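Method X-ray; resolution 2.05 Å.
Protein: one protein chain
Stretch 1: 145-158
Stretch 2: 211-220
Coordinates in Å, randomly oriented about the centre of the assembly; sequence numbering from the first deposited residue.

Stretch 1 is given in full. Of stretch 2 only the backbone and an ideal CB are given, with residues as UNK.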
# COMPACT_ATOMS: atom_id res chain seq x y z
N ALA A 145 -10.05 15.12 3.60
CA ALA A 145 -10.26 13.79 3.03
C ALA A 145 -11.63 13.71 2.36
O ALA A 145 -11.78 13.08 1.31
CB ALA A 145 -10.11 12.72 4.12
N TRP A 146 -12.63 14.39 2.93
CA TRP A 146 -13.98 14.35 2.38
C TRP A 146 -14.08 15.12 1.07
O TRP A 146 -14.77 14.68 0.14
CB TRP A 146 -14.97 14.92 3.39
CG TRP A 146 -15.47 13.92 4.38
CD1 TRP A 146 -15.44 14.03 5.74
CD2 TRP A 146 -16.07 12.65 4.09
NE1 TRP A 146 -16.01 12.91 6.32
CE2 TRP A 146 -16.39 12.05 5.32
CE3 TRP A 146 -16.37 11.97 2.91
CZ2 TRP A 146 -17.00 10.82 5.40
CZ3 TRP A 146 -16.98 10.74 2.99
CH2 TRP A 146 -17.28 10.18 4.23
N GLU A 147 -13.41 16.28 1.00
CA GLU A 147 -13.34 17.02 -0.25
C GLU A 147 -12.71 16.18 -1.35
O GLU A 147 -13.18 16.17 -2.49
CB GLU A 147 -12.53 18.31 -0.03
CG GLU A 147 -12.60 19.32 -1.18
CD GLU A 147 -11.67 20.51 -0.98
OE1 GLU A 147 -10.44 20.32 -0.80
OE2 GLU A 147 -12.17 21.64 -0.97
N THR A 148 -11.64 15.45 -1.02
CA THR A 148 -10.93 14.68 -2.04
C THR A 148 -11.76 13.48 -2.50
O THR A 148 -11.87 13.22 -3.70
CB THR A 148 -9.56 14.25 -1.49
OG1 THR A 148 -8.93 15.37 -0.83
CG2 THR A 148 -8.66 13.75 -2.60
N PHE A 149 -12.32 12.73 -1.54
CA PHE A 149 -13.33 11.71 -1.84
C PHE A 149 -14.39 12.24 -2.81
O PHE A 149 -14.69 11.61 -3.83
CB PHE A 149 -14.01 11.26 -0.54
CG PHE A 149 -15.15 10.28 -0.72
CD1 PHE A 149 -14.92 8.93 -0.98
CD2 PHE A 149 -16.47 10.72 -0.65
CE1 PHE A 149 -15.98 8.02 -1.13
CE2 PHE A 149 -17.53 9.82 -0.81
CZ PHE A 149 -17.28 8.47 -1.04
N ASP A 150 -14.94 13.42 -2.51
CA ASP A 150 -15.98 13.97 -3.39
C ASP A 150 -15.46 14.16 -4.80
O ASP A 150 -16.19 13.94 -5.77
CB ASP A 150 -16.52 15.28 -2.82
CG ASP A 150 -17.55 15.05 -1.74
OD1 ASP A 150 -18.05 13.91 -1.66
OD2 ASP A 150 -17.85 15.99 -0.97
N LEU A 151 -14.18 14.53 -4.95
CA LEU A 151 -13.62 14.71 -6.29
C LEU A 151 -13.46 13.38 -6.99
O LEU A 151 -13.76 13.25 -8.19
CB LEU A 151 -12.27 15.42 -6.22
CG LEU A 151 -12.21 16.93 -5.97
CD1 LEU A 151 -10.75 17.32 -5.74
CD2 LEU A 151 -12.82 17.70 -7.13
N LEU A 152 -12.91 12.39 -6.27
CA LEU A 152 -12.78 11.04 -6.80
C LEU A 152 -14.12 10.50 -7.31
O LEU A 152 -14.17 9.84 -8.35
CB LEU A 152 -12.20 10.13 -5.72
CG LEU A 152 -10.69 10.05 -5.50
CD1 LEU A 152 -9.99 11.39 -5.73
CD2 LEU A 152 -10.38 9.51 -4.11
N GLU A 153 -15.20 10.77 -6.58
CA GLU A 153 -16.50 10.29 -7.03
C GLU A 153 -17.06 11.21 -8.11
O GLU A 153 -17.50 10.74 -9.17
CB GLU A 153 -17.46 10.18 -5.84
CG GLU A 153 -16.99 9.21 -4.74
CD GLU A 153 -16.84 7.79 -5.24
OE1 GLU A 153 -17.85 7.19 -5.69
OE2 GLU A 153 -15.69 7.28 -5.20
N ASP A 154 -16.99 12.53 -7.90
CA ASP A 154 -17.67 13.43 -8.83
C ASP A 154 -16.92 13.55 -10.16
O ASP A 154 -17.54 13.51 -11.23
CB ASP A 154 -17.90 14.79 -8.17
CG ASP A 154 -18.77 14.70 -6.90
OD1 ASP A 154 -18.74 15.63 -6.05
OD2 ASP A 154 -19.48 13.68 -6.73
N ARG A 155 -15.59 13.69 -10.12
CA ARG A 155 -14.81 13.77 -11.35
C ARG A 155 -14.16 12.45 -11.74
O ARG A 155 -14.02 12.19 -12.94
CB ARG A 155 -13.71 14.84 -11.24
CG ARG A 155 -14.18 16.22 -10.77
CD ARG A 155 -15.17 16.86 -11.74
NE ARG A 155 -14.63 17.00 -13.09
CZ ARG A 155 -15.15 16.42 -14.16
NH1 ARG A 155 -16.24 15.66 -14.04
NH2 ARG A 155 -14.60 16.59 -15.35
N GLY A 156 -13.77 11.62 -10.78
CA GLY A 156 -12.99 10.43 -11.10
C GLY A 156 -13.80 9.27 -11.64
O GLY A 156 -13.30 8.49 -12.47
N ARG A 157 -15.05 9.13 -11.21
CA ARG A 157 -15.83 7.95 -11.57
C ARG A 157 -16.25 8.00 -13.04
O ARG A 157 -16.80 8.99 -13.52
CB ARG A 157 -17.07 7.82 -10.69
CG ARG A 157 -16.83 7.04 -9.40
CD ARG A 157 -16.71 5.51 -9.61
NE ARG A 157 -17.54 4.97 -10.69
CZ ARG A 157 -18.81 4.60 -10.57
NH1 ARG A 157 -19.45 4.70 -9.41
NH2 ARG A 157 -19.45 4.11 -11.63
N ASP A 158 -15.97 6.90 -13.74
CA ASP A 158 -16.56 6.64 -15.05
C ASP A 158 -17.94 6.06 -14.77
O ASP A 158 -18.07 4.90 -14.39
CB ASP A 158 -15.67 5.67 -15.82
CG ASP A 158 -16.26 5.23 -17.16
OD1 ASP A 158 -15.50 4.59 -17.92
OD2 ASP A 158 -17.44 5.54 -17.47
N UNK A 211 -22.27 5.86 4.85
CA UNK A 211 -22.73 4.86 3.87
C UNK A 211 -22.31 5.14 2.43
O UNK A 211 -22.26 4.21 1.62
CB UNK A 211 -24.26 4.76 3.92
N UNK A 212 -22.02 6.40 2.07
CA UNK A 212 -21.60 6.67 0.70
C UNK A 212 -20.24 6.05 0.41
O UNK A 212 -20.00 5.55 -0.69
CB UNK A 212 -21.56 8.18 0.44
N UNK A 213 -19.37 6.01 1.41
CA UNK A 213 -18.12 5.28 1.24
C UNK A 213 -18.40 3.79 1.05
O UNK A 213 -17.83 3.15 0.16
CB UNK A 213 -17.20 5.50 2.44
N UNK A 214 -19.30 3.22 1.87
CA UNK A 214 -19.54 1.78 1.79
C UNK A 214 -20.09 1.41 0.42
O UNK A 214 -19.76 0.35 -0.13
CB UNK A 214 -20.51 1.33 2.89
N UNK A 215 -20.92 2.29 -0.14
CA UNK A 215 -21.48 2.04 -1.46
C UNK A 215 -20.39 2.10 -2.54
O UNK A 215 -20.38 1.26 -3.45
CB UNK A 215 -22.59 3.05 -1.76
N UNK A 216 -19.48 3.07 -2.46
CA UNK A 216 -18.35 3.08 -3.38
C UNK A 216 -17.50 1.82 -3.22
O UNK A 216 -17.01 1.26 -4.22
CB UNK A 216 -17.49 4.33 -3.15
N UNK A 217 -17.35 1.34 -1.98
CA UNK A 217 -16.64 0.08 -1.72
C UNK A 217 -17.31 -1.09 -2.43
O UNK A 217 -16.65 -1.89 -3.10
CB UNK A 217 -16.57 -0.19 -0.22
N UNK A 218 -18.64 -1.21 -2.30
CA UNK A 218 -19.38 -2.22 -3.05
C UNK A 218 -19.06 -2.16 -4.53
O UNK A 218 -18.68 -3.16 -5.14
CB UNK A 218 -20.89 -2.05 -2.84
N UNK A 219 -19.22 -0.97 -5.13
CA UNK A 219 -18.88 -0.79 -6.54
C UNK A 219 -17.48 -1.35 -6.84
O UNK A 219 -17.29 -2.11 -7.79
CB UNK A 219 -18.95 0.69 -6.92
N UNK A 220 -16.50 -0.98 -6.01
CA UNK A 220 -15.12 -1.41 -6.24
C UNK A 220 -14.99 -2.93 -6.18
O UNK A 220 -14.26 -3.54 -6.97
CB UNK A 220 -14.19 -0.77 -5.21

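Two helices run side by side at 42°, their axes 12.2 Å apart at closest approach.

Position 211 opens the visible segment with its CB out of reach of stretch 1. Its phi of -62° admits almost anything, proline included; Pro211 makes no contact.

At position 212, CA-to-CB points toward stretch 1 and the ideal CB lies 4.5 Å from Phe149 CE2. Beyond that ring wait the carboxylates of Asp150 and Glu153, so a long cationic chain suits best; lysine, arginine or a long polar residue could all reach. It is Arg212. Its guanidinium lays one face over Phe149 CZ, while NH1 makes a long salt bridge with Asp150, 3.7 Å from OD1. The second carboxylate is met through a water, which donates to Glu153 OE1 (2.7 Å) and accepts from Arg212 NH2 (3.2 Å).

Position 213 points sideways, yet its ideal CB is 4.5 Å from Phe149 CE1 and 5.0 Å from Trp146 CH2. Two aromatic rings ask for a compact, largely apolar group: valine or isoleucine, perhaps alanine, or threonine if its hydroxyl finds a partner. The choice is Val213, chi1 t, whose CG2 meets the edge of the indole 3.5 Å from Trp146 CH2 and sits 4.2 Å from Phe149 CZ.

Positions 214 and 215 have CB atoms out of reach, and stretch 1 imposes nothing on them. Arg214 and Glu215 do not touch it.

Position 216 points toward stretch 1, its CA 8.3 Å from Glu153 CA. The ideal CB is already 3.8 Å from Glu153 OE1 and 4.5 Å from Phe149 CE1, so alanine, glycine or serine is the natural shortlist. Ala216 puts its methyl group at the edge of the Phe149 ring and beside the carboxylate.

Positions 217 and 218 are again out of reach; Met217 and Glu218 make no contact.

Position 219 points toward stretch 1, its ideal CB 4.7 Å from Arg157 NH1. A flat guanidinium offers a face for an aromatic ring, and a carboxylate could answer its charge. His219, chi1 t, takes the stacking solution: the planes lie 26° apart with centres 3.7 Å apart, and His219 NE2 is 3.2 Å from Arg157 CZ. No hydrogen bond joins the pair; Arg157 NH2 donates to Asp158 O at 3.2 Å.

Position 220 points sideways with no part of stretch 1 near its CB, leaving the choice open. Leu220 comes no nearer than 6.3 Å, from its CD1 to Glu153 OE2.

Stretch 2 (211-220) PRVREAMEHL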
# COMPACT_ATOMS: atom_id res chain seq x y z
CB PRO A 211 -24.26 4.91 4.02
CG PRO A 211 -24.49 5.40 5.42
CD PRO A 211 -23.36 6.37 5.70
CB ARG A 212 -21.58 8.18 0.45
CG ARG A 212 -22.97 8.81 0.46
CD ARG A 212 -23.07 10.01 -0.46
NE ARG A 212 -22.27 9.86 -1.67
CZ ARG A 212 -21.14 10.52 -1.91
NH1 ARG A 212 -20.67 11.38 -1.02
NH2 ARG A 212 -20.47 10.31 -3.04
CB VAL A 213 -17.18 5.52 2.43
CG1 VAL A 213 -15.71 5.20 2.02
CG2 VAL A 213 -17.32 6.94 2.87
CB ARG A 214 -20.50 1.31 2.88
CG ARG A 214 -21.23 -0.01 2.50
CD ARG A 214 -22.52 -0.26 3.27
NE ARG A 214 -22.30 -1.17 4.39
CZ ARG A 214 -22.42 -0.82 5.67
NH1 ARG A 214 -22.80 0.41 5.99
NH2 ARG A 214 -22.19 -1.71 6.63
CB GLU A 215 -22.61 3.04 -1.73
CG GLU A 215 -23.83 2.73 -0.84
CD GLU A 215 -24.92 3.80 -0.86
OE1 GLU A 215 -24.71 4.89 -1.45
OE2 GLU A 215 -25.98 3.55 -0.25
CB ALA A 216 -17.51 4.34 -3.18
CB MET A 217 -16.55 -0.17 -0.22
CG MET A 217 -15.57 0.75 0.49
SD MET A 217 -15.76 0.74 2.29
CE MET A 217 -15.08 -0.87 2.76
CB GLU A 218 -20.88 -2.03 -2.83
CG GLU A 218 -21.35 -2.10 -1.36
CD GLU A 218 -22.88 -2.12 -1.23
OE1 GLU A 218 -23.52 -1.19 -1.76
OE2 GLU A 218 -23.44 -3.02 -0.58
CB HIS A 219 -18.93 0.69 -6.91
CG HIS A 219 -18.55 0.95 -8.33
ND1 HIS A 219 -19.20 0.37 -9.40
CD2 HIS A 219 -17.59 1.74 -8.86
CE1 HIS A 219 -18.66 0.80 -10.53
NE2 HIS A 219 -17.68 1.63 -10.23
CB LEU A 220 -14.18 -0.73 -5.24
CG LEU A 220 -13.80 0.70 -5.65
CD1 LEU A 220 -13.26 1.53 -4.50
CD2 LEU A 220 -12.81 0.67 -6.81
O HOH W 1 -20.42 7.75 -4.91
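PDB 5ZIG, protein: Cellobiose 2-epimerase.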